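Local coordinates for protein thiosulfate sulfurtransferase TUM1 (Saccharomyces cerevisiae, PDB 3UTN) that accepts persulfide sulfur from NFS1 and transfers it to UBA4 in the pathway that 2-thiolates the wobble uridine of tRNAs, at residues Val44-Pro49 and Lys112-Val117; Leu108-Asp113 and Ser172-Ser177. All coordinates share one frame; numbering follows the deposited sequence. Where two conformers were deposited one is given.

Contact 1: Val44-Pro49 and Lys112-Val117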
ATOM      1  N   VAL A  44      11.169  17.493  17.993  1.00 34.85           N
ATOM      2  CA  VAL A  44      11.959  16.333  18.402  1.00 34.56           C
ATOM      3  C   VAL A  44      12.375  15.481  17.208  1.00 34.02           C
ATOM      4  O   VAL A  44      13.559  15.183  17.033  1.00 34.28           O
ATOM      5  CB  VAL A  44      11.199  15.467  19.439  1.00 34.96           C
ATOM      6  CG1 VAL A  44      12.015  14.242  19.837  1.00 35.51           C
ATOM      7  CG2 VAL A  44      10.856  16.289  20.674  1.00 34.86           C
ATOM      8  N   HIS A  45      11.399  15.102  16.387  1.00 31.84           N
ATOM      9  CA  HIS A  45      11.622  14.120  15.335  1.00 30.83           C
ATOM     10  C   HIS A  45      11.836  14.738  14.001  1.00 29.42           C
ATOM     11  O   HIS A  45      11.123  15.648  13.603  1.00 29.49           O
ATOM     12  CB  HIS A  45      10.446  13.158  15.245  1.00 31.03           C
ATOM     13  CG  HIS A  45      10.028  12.576  16.570  1.00 31.75           C
ATOM     14  ND1 HIS A  45      10.832  11.785  17.294  1.00 31.81           N
ATOM     15  CD2 HIS A  45       8.833  12.679  17.279  1.00 32.38           C
ATOM     16  CE1 HIS A  45      10.199  11.406  18.415  1.00 32.67           C
ATOM     17  NE2 HIS A  45       8.969  11.951  18.402  1.00 33.58           N
ATOM     18  N   ARG A  46      12.820  14.236  13.276  1.00 27.89           N
ATOM     19  CA  ARG A  46      12.970  14.630  11.899  1.00 27.58           C
ATOM     20  C   ARG A  46      11.738  14.153  11.145  1.00 26.23           C
ATOM     21  O   ARG A  46      11.245  13.052  11.379  1.00 26.07           O
ATOM     22  CB  ARG A  46      14.223  14.009  11.320  1.00 28.16           C
ATOM     23  CG  ARG A  46      14.775  14.747  10.124  1.00 29.19           C
ATOM     24  CD  ARG A  46      16.153  14.221   9.806  1.00 29.49           C
ATOM     25  NE  ARG A  46      16.098  12.812   9.436  1.00 30.14           N
ATOM     26  CZ  ARG A  46      17.103  12.137   8.888  1.00 30.79           C
ATOM     27  NH1 ARG A  46      18.261  12.735   8.644  1.00 30.86           N
ATOM     28  NH2 ARG A  46      16.943  10.858   8.587  1.00 31.18           N
ATOM     29  N   ILE A  47      11.211  15.000  10.275  1.00 24.66           N
ATOM     30  CA  ILE A  47      10.089  14.586   9.459  1.00 23.35           C
ATOM     31  C   ILE A  47      10.584  14.397   8.050  1.00 22.25           C
ATOM     32  O   ILE A  47      11.045  15.330   7.391  1.00 22.42           O
ATOM     33  CB  ILE A  47       8.911  15.557   9.513  1.00 23.69           C
ATOM     34  CG1 ILE A  47       8.338  15.568  10.928  1.00 24.02           C
ATOM     35  CG2 ILE A  47       7.843  15.135   8.510  1.00 22.75           C
ATOM     36  CD1 ILE A  47       7.368  16.689  11.168  1.00 25.16           C
ATOM     37  N   VAL A  48      10.514  13.156   7.617  1.00 20.89           N
ATOM     38  CA  VAL A  48      11.045  12.797   6.338  1.00 20.30           C
ATOM     39  C   VAL A  48       9.861  12.366   5.521  1.00 19.63           C
ATOM     40  O   VAL A  48       9.322  11.282   5.728  1.00 20.06           O
ATOM     41  CB  VAL A  48      12.080  11.669   6.447  1.00 20.32           C
ATOM     42  CG1 VAL A  48      12.574  11.283   5.062  1.00 20.28           C
ATOM     43  CG2 VAL A  48      13.233  12.104   7.331  1.00 21.15           C
ATOM     44  N   PRO A  49       9.410  13.253   4.628  1.00 19.62           N
ATOM     45  CA  PRO A  49       8.400  12.839   3.694  1.00 19.41           C
ATOM     46  C   PRO A  49       9.036  11.787   2.832  1.00 19.07           C
ATOM     47  O   PRO A  49      10.236  11.819   2.581  1.00 18.43           O
ATOM     48  CB  PRO A  49       8.124  14.102   2.888  1.00 19.23           C
ATOM     49  CG  PRO A  49       8.565  15.211   3.769  1.00 19.04           C
ATOM     50  CD  PRO A  49       9.782  14.661   4.436  1.00 18.96           C
ATOM     51  N   LYS A 112      15.634   5.795  12.583  1.00 27.41           N
ATOM     52  CA  LYS A 112      14.513   5.171  13.263  1.00 27.37           C
ATOM     53  C   LYS A 112      13.538   6.214  13.789  1.00 26.72           C
ATOM     54  O   LYS A 112      12.336   6.009  13.750  1.00 25.31           O
ATOM     55  CB  LYS A 112      15.002   4.296  14.416  1.00 27.97           C
ATOM     56  CG  LYS A 112      13.916   3.430  15.037  1.00 28.72           C
ATOM     57  CD  LYS A 112      13.359   2.422  14.037  1.00 28.51           C
ATOM     58  CE  LYS A 112      14.448   1.547  13.445  1.00 28.97           C
ATOM     59  NZ  LYS A 112      15.136   0.768  14.508  1.00 28.58           N
ATOM     60  N   ASP A 113      14.068   7.334  14.267  1.00 26.67           N
ATOM     61  CA  ASP A 113      13.243   8.345  14.908  1.00 28.00           C
ATOM     62  C   ASP A 113      12.484   9.214  13.918  1.00 26.36           C
ATOM     63  O   ASP A 113      11.627   9.997  14.314  1.00 25.96           O
ATOM     64  CB  ASP A 113      14.077   9.235  15.825  1.00 30.32           C
ATOM     65  CG  ASP A 113      13.219  10.057  16.753  1.00 33.34           C
ATOM     66  OD1 ASP A 113      12.331   9.462  17.404  1.00 34.93           O
ATOM     67  OD2 ASP A 113      13.413  11.291  16.824  1.00 35.48           O
ATOM     68  N   ASP A 114      12.812   9.085  12.637  1.00 25.85           N
ATOM     69  CA  ASP A 114      12.169   9.893  11.618  1.00 25.14           C
ATOM     70  C   ASP A 114      10.683   9.682  11.632  1.00 23.71           C
ATOM     71  O   ASP A 114      10.203   8.561  11.715  1.00 23.91           O
ATOM     72  CB  ASP A 114      12.677   9.537  10.231  1.00 26.13           C
ATOM     73  CG  ASP A 114      14.068  10.026   9.985  1.00 26.96           C
ATOM     74  OD1 ASP A 114      14.539  10.907  10.727  1.00 28.35           O
ATOM     75  OD2 ASP A 114      14.686   9.540   9.024  1.00 27.07           O
ATOM     76  N   ILE A 115       9.949  10.776  11.559  1.00 23.47           N
ATOM     77  CA  ILE A 115       8.558  10.678  11.203  1.00 22.49           C
ATOM     78  C   ILE A 115       8.562  10.567   9.686  1.00 21.62           C
ATOM     79  O   ILE A 115       8.967  11.491   8.983  1.00 21.79           O
ATOM     80  CB  ILE A 115       7.769  11.908  11.643  1.00 22.54           C
ATOM     81  CG1 ILE A 115       7.719  11.988  13.168  1.00 23.13           C
ATOM     82  CG2 ILE A 115       6.375  11.855  11.052  1.00 22.56           C
ATOM     83  CD1 ILE A 115       7.130  13.277  13.694  1.00 24.41           C
ATOM     84  N   LEU A 116       8.155   9.414   9.191  1.00 20.53           N
ATOM     85  CA  LEU A 116       8.110   9.225   7.767  1.00 20.22           C
ATOM     86  C   LEU A 116       6.728   9.567   7.317  1.00 19.09           C
ATOM     87  O   LEU A 116       5.743   9.082   7.854  1.00 20.06           O
ATOM     88  CB  LEU A 116       8.483   7.803   7.377  1.00 20.36           C
ATOM     89  CG  LEU A 116       9.898   7.424   7.812  1.00 20.29           C
ATOM     90  CD1 LEU A 116      10.165   5.976   7.457  1.00 20.89           C
ATOM     91  CD2 LEU A 116      10.949   8.334   7.195  1.00 20.60           C
ATOM     92  N   VAL A 117       6.655  10.461   6.358  1.00 18.52           N
ATOM     93  CA  VAL A 117       5.372  10.819   5.834  1.00 17.49           C
ATOM     94  C   VAL A 117       5.376  10.403   4.392  1.00 16.92           C
ATOM     95  O   VAL A 117       5.997  11.022   3.540  1.00 16.66           O
ATOM     96  CB  VAL A 117       5.046  12.299   6.017  1.00 17.73           C
ATOM     97  CG1 VAL A 117       3.688  12.580   5.404  1.00 17.17           C
ATOM     98  CG2 VAL A 117       5.059  12.655   7.502  1.00 17.58           C
TER
HETATM   99  O   HOH W   1      14.306  12.557  14.537  1.00 32.09           O

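Contact 2: Leu108-Asp113 and Ser172-Ser177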
ATOM      1  N   LEU A 108      18.868   5.762   2.302  1.00 25.70           N
ATOM      2  CA  LEU A 108      18.072   6.980   2.217  1.00 25.67           C
ATOM      3  C   LEU A 108      18.317   7.874   3.413  1.00 24.84           C
ATOM      4  O   LEU A 108      17.771   8.969   3.503  1.00 25.00           O
ATOM      5  CB  LEU A 108      16.590   6.629   2.129  1.00 25.47           C
ATOM      6  CG  LEU A 108      16.202   5.819   0.896  1.00 25.87           C
ATOM      7  CD1 LEU A 108      14.804   5.250   1.071  1.00 25.87           C
ATOM      8  CD2 LEU A 108      16.325   6.652  -0.381  1.00 25.98           C
ATOM      9  N   GLY A 109      19.129   7.388   4.344  1.00 24.81           N
ATOM     10  CA  GLY A 109      19.443   8.139   5.541  1.00 24.76           C
ATOM     11  C   GLY A 109      18.276   8.234   6.498  1.00 24.05           C
ATOM     12  O   GLY A 109      18.249   9.106   7.349  1.00 24.02           O
ATOM     13  N   VAL A 110      17.305   7.340   6.357  1.00 24.20           N
ATOM     14  CA  VAL A 110      16.182   7.313   7.279  1.00 24.30           C
ATOM     15  C   VAL A 110      16.705   6.905   8.648  1.00 25.45           C
ATOM     16  O   VAL A 110      17.457   5.944   8.770  1.00 24.95           O
ATOM     17  CB  VAL A 110      15.076   6.351   6.816  1.00 24.09           C
ATOM     18  CG1 VAL A 110      13.994   6.213   7.873  1.00 23.39           C
ATOM     19  CG2 VAL A 110      14.479   6.845   5.516  1.00 23.65           C
ATOM     20  N   GLN A 111      16.342   7.671   9.665  1.00 26.26           N
ATOM     21  CA  GLN A 111      16.682   7.309  11.026  1.00 28.27           C
ATOM     22  C   GLN A 111      15.444   6.682  11.619  1.00 27.71           C
ATOM     23  O   GLN A 111      14.328   6.996  11.205  1.00 27.06           O
ATOM     24  CB  GLN A 111      17.100   8.534  11.839  1.00 29.89           C
ATOM     25  CG  GLN A 111      18.302   9.298  11.292  1.00 32.70           C
ATOM     26  CD  GLN A 111      19.633   8.600  11.533  1.00 35.55           C
ATOM     27  OE1 GLN A 111      19.687   7.491  12.074  1.00 37.10           O
ATOM     28  NE2 GLN A 111      20.718   9.256  11.134  1.00 36.56           N
ATOM     29  N   LYS A 112      15.634   5.795  12.583  1.00 27.41           N
ATOM     30  CA  LYS A 112      14.513   5.171  13.263  1.00 27.37           C
ATOM     31  C   LYS A 112      13.538   6.214  13.789  1.00 26.72           C
ATOM     32  O   LYS A 112      12.336   6.009  13.750  1.00 25.31           O
ATOM     33  CB  LYS A 112      15.002   4.296  14.416  1.00 27.97           C
ATOM     34  CG  LYS A 112      13.916   3.430  15.037  1.00 28.72           C
ATOM     35  CD  LYS A 112      13.359   2.422  14.037  1.00 28.51           C
ATOM     36  CE  LYS A 112      14.448   1.547  13.445  1.00 28.97           C
ATOM     37  NZ  LYS A 112      15.136   0.768  14.508  1.00 28.58           N
ATOM     38  N   ASP A 113      14.068   7.334  14.267  1.00 26.67           N
ATOM     39  CA  ASP A 113      13.243   8.345  14.908  1.00 28.00           C
ATOM     40  C   ASP A 113      12.484   9.214  13.918  1.00 26.36           C
ATOM     41  O   ASP A 113      11.627   9.997  14.314  1.00 25.96           O
ATOM     42  CB  ASP A 113      14.077   9.235  15.825  1.00 30.32           C
ATOM     43  CG  ASP A 113      13.219  10.057  16.753  1.00 33.34           C
ATOM     44  OD1 ASP A 113      12.331   9.462  17.404  1.00 34.93           O
ATOM     45  OD2 ASP A 113      13.413  11.291  16.824  1.00 35.48           O
ATOM     46  N   SER A 172      22.298   6.606   6.773  1.00 32.12           N
ATOM     47  CA  SER A 172      22.147   6.327   8.183  1.00 32.51           C
ATOM     48  C   SER A 172      22.413   4.851   8.376  1.00 32.62           C
ATOM     49  O   SER A 172      22.637   4.128   7.407  1.00 32.61           O
ATOM     50  CB  SER A 172      20.728   6.652   8.623  1.00 30.71           C
ATOM     51  OG  SER A 172      19.813   5.843   7.903  1.00 30.26           O
ATOM     52  N   HIS A 173      22.421   4.412   9.625  1.00 34.31           N
ATOM     53  CA  HIS A 173      22.462   2.995   9.929  0.51 34.88           C
ATOM     54  C   HIS A 173      21.135   2.614  10.511  1.00 33.93           C
ATOM     55  O   HIS A 173      20.977   2.520  11.725  1.00 36.99           O
ATOM     56  CB  HIS A 173      23.621   2.679  10.866  0.51 36.14           C
ATOM     57  CG  HIS A 173      24.978   2.954  10.262  0.51 37.27           C
ATOM     58  ND1 HIS A 173      25.529   4.183  10.249  0.51 38.05           N
ATOM     59  CD2 HIS A 173      25.887   2.107   9.627  0.51 37.95           C
ATOM     60  CE1 HIS A 173      26.729   4.129   9.643  0.51 38.40           C
ATOM     61  NE2 HIS A 173      26.948   2.857   9.264  0.51 38.31           N
ATOM     62  N   TYR A 174      20.165   2.423   9.634  1.00 32.30           N
ATOM     63  CA  TYR A 174      18.827   2.102  10.050  1.00 30.05           C
ATOM     64  C   TYR A 174      18.699   0.608  10.196  1.00 29.78           C
ATOM     65  O   TYR A 174      19.051  -0.153   9.297  1.00 29.90           O
ATOM     66  CB  TYR A 174      17.839   2.587   9.010  1.00 28.18           C
ATOM     67  CG  TYR A 174      16.396   2.411   9.405  1.00 26.55           C
ATOM     68  CD1 TYR A 174      15.646   3.496   9.831  1.00 26.18           C
ATOM     69  CD2 TYR A 174      15.779   1.164   9.335  1.00 26.33           C
ATOM     70  CE1 TYR A 174      14.321   3.346  10.178  1.00 25.93           C
ATOM     71  CE2 TYR A 174      14.454   1.004   9.682  1.00 25.65           C
ATOM     72  CZ  TYR A 174      13.733   2.103  10.097  1.00 25.62           C
ATOM     73  OH  TYR A 174      12.421   1.959  10.441  1.00 25.02           O
ATOM     74  N   GLU A 175      18.169   0.191  11.330  1.00 31.01           N
ATOM     75  CA  GLU A 175      17.958  -1.216  11.556  1.00 32.84           C
ATOM     76  C   GLU A 175      16.619  -1.415  12.215  1.00 31.85           C
ATOM     77  O   GLU A 175      16.411  -1.006  13.355  1.00 31.17           O
ATOM     78  CB  GLU A 175      19.080  -1.790  12.415  1.00 35.17           C
ATOM     79  CG  GLU A 175      19.110  -3.305  12.436  1.00 38.87           C
ATOM     80  CD  GLU A 175      20.362  -3.844  13.086  1.00 40.85           C
ATOM     81  OE1 GLU A 175      21.389  -3.130  13.080  1.00 41.77           O
ATOM     82  OE2 GLU A 175      20.313  -4.984  13.598  1.00 43.71           O
ATOM     83  N   SER A 176      15.706  -2.031  11.475  1.00 31.74           N
ATOM     84  CA  SER A 176      14.409  -2.387  12.011  1.00 32.40           C
ATOM     85  C   SER A 176      14.616  -3.279  13.225  1.00 33.17           C
ATOM     86  O   SER A 176      15.256  -4.325  13.133  1.00 33.93           O
ATOM     87  CB  SER A 176      13.583  -3.116  10.958  1.00 31.72           C
ATOM     88  OG  SER A 176      12.373  -3.587  11.524  1.00 32.23           O
ATOM     89  N   SER A 177      14.098  -2.840  14.365  1.00 34.30           N
ATOM     90  CA  SER A 177      14.237  -3.585  15.610  1.00 35.52           C
ATOM     91  C   SER A 177      13.107  -4.595  15.730  1.00 35.77           C
ATOM     92  O   SER A 177      13.226  -5.605  16.424  1.00 36.04           O
ATOM     93  CB  SER A 177      14.221  -2.628  16.800  1.00 35.99           C
ATOM     94  OG  SER A 177      13.003  -1.910  16.853  1.00 38.05           O
TER
HETATM   95  O   HOH W   2      12.385  -0.911  14.280  1.00 32.73           O
HETATM   96  O   HOH W   3      18.055   2.028  13.392  1.00 33.86           O

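Contact 1: Val44-Pro49 and Lys112-Val117
Arg-46 takes hold of Asp-114 side-on, with NE and one terminal nitrogen each given to a different carboxylate oxygen. The shorter and straighter of the two bonds runs from Arg-46 NH2 to Asp-114 OD2, 2.6 Å long and almost straight at 175°, lying in the guanidinium plane and using the syn lone pair. Arg-46 NE reaches Asp-114 OD1 at 2.8 Å on a more bent path, consistent with the 32° turn between the two flat groups. Both ends have second partners: NH2 also donates to the carbonyl of Gly-109, and OD2 accepts a hydrogen bond from the backbone N of Gln-111. The arginine reaches the acid by a bend at chi3 (63°), which brings the guanidinium alongside Asp-114.

His-45 satisfies a second acid. Its ND1 donates to Asp-113 OD2 over 2.7 Å, and the oxygen lies close to the imidazole plane although ring and carboxylate are steeply inclined to each other. The same OD2 accepts a hydrogen bond from a water that in turn accepts one from the backbone N of Arg-46, while Asp-113 OD1 forms a salt bridge with Lys-141.

These polar pairs stand at the entrance to two neighbouring parallel strands, 47-51 and 115-119, in the five-stranded sheet of the N-terminal rhodanese domain. Main-chain bonds begin with Ile-115 N to Arg-46 O, at 2.6 Å, followed by Val-48 N to Ile-115 O at 2.7 Å and Val-117 N to Val-48 O at 2.9 Å. Branched aliphatic residues suit the buried faces: Ile-47, Ile-115 and Val-117 pack under helix 32-41, and on the other face Val-48 CB meets Leu-116 CD2 at 3.6 Å. Pro-49, lacking an amide hydrogen, still makes a CA-H...O contact, its CA 3.0 Å from Val-117 O.

Contact 2: Leu108-Asp113 and Ser172-Ser177
Lys-112 lays its aliphatic end across one face of the Tyr-174 ring. CE makes the CH-pi contact, 3.8 Å from the ring centroid and displaced toward the hydroxyl end, where it comes within 3.5 Å of CZ. NZ lies farther out, 5.0 Å from the centroid but still over the face, which makes this a long cation-pi contact. The chain curls there through successive bends at chi2, chi3 and chi4 (63°, 56° and 61°), a fold that a flexible lysine can adopt. Tyr-174 OH is hydrogen-bonded to His-139 ND1. Replacing Tyr-174 by an alanine would probably leave the lysine methylenes without the surface they rest on and His-139 without this hydroxyl partner.

Apolar packing is the second kind of contact: Val-110 CG1 touches Tyr-174 CE1 at 3.7 Å, the two side chains running alongside each other. The Val-110 carbonyl oxygen sits at the ring edge.

Both segments are loops, 108-113 following helix 98-107 of the N-terminal rhodanese domain and 172-177 preceding helix 181-184. Gly-109 ends helix 98-107 in a Schellman motif, and its positive phi is easily borne by a residue without a side chain; the chain then turns toward strand 115-119. The segment 172-177 is tied to the same helix, with Tyr-174 N bonded to Ser-106 OG and Ser-176 N to Asp-102 OD1.

Hydrogen bonds close the two ends. Ser-172 OG donates to Val-110 O over 2.5 Å, arriving from above the carbonyl plane; a small hydroxyl on a short stem fits against the turn after Gly-109. At the far end Lys-112 NZ gives a very short bond of 2.5 Å to Glu-175 O, and weak ones to two waters, one accepting from Glu-175 N and the other from Ser-177 N.

In the fold
From the N terminus, the chain enters strand 47-51 through residues 44-49, passes strand 77-78 and helix 98-107, and returns at 112-117, where contact 1 closes a loop between adjacent strands of the sheet. Contact 2 opens at 108-113, inside that first loop, and closes only at 172-177, after strand 141-145 and helix 148-153, so the two loops cross. They share Lys-112 and Asp-113, and Leu-116 of contact 1 packs directly on Val-110 of contact 2. Together they tie the sheet of the N-terminal domain to the end of helix 98-107 and to the segment leading to helix 181-184.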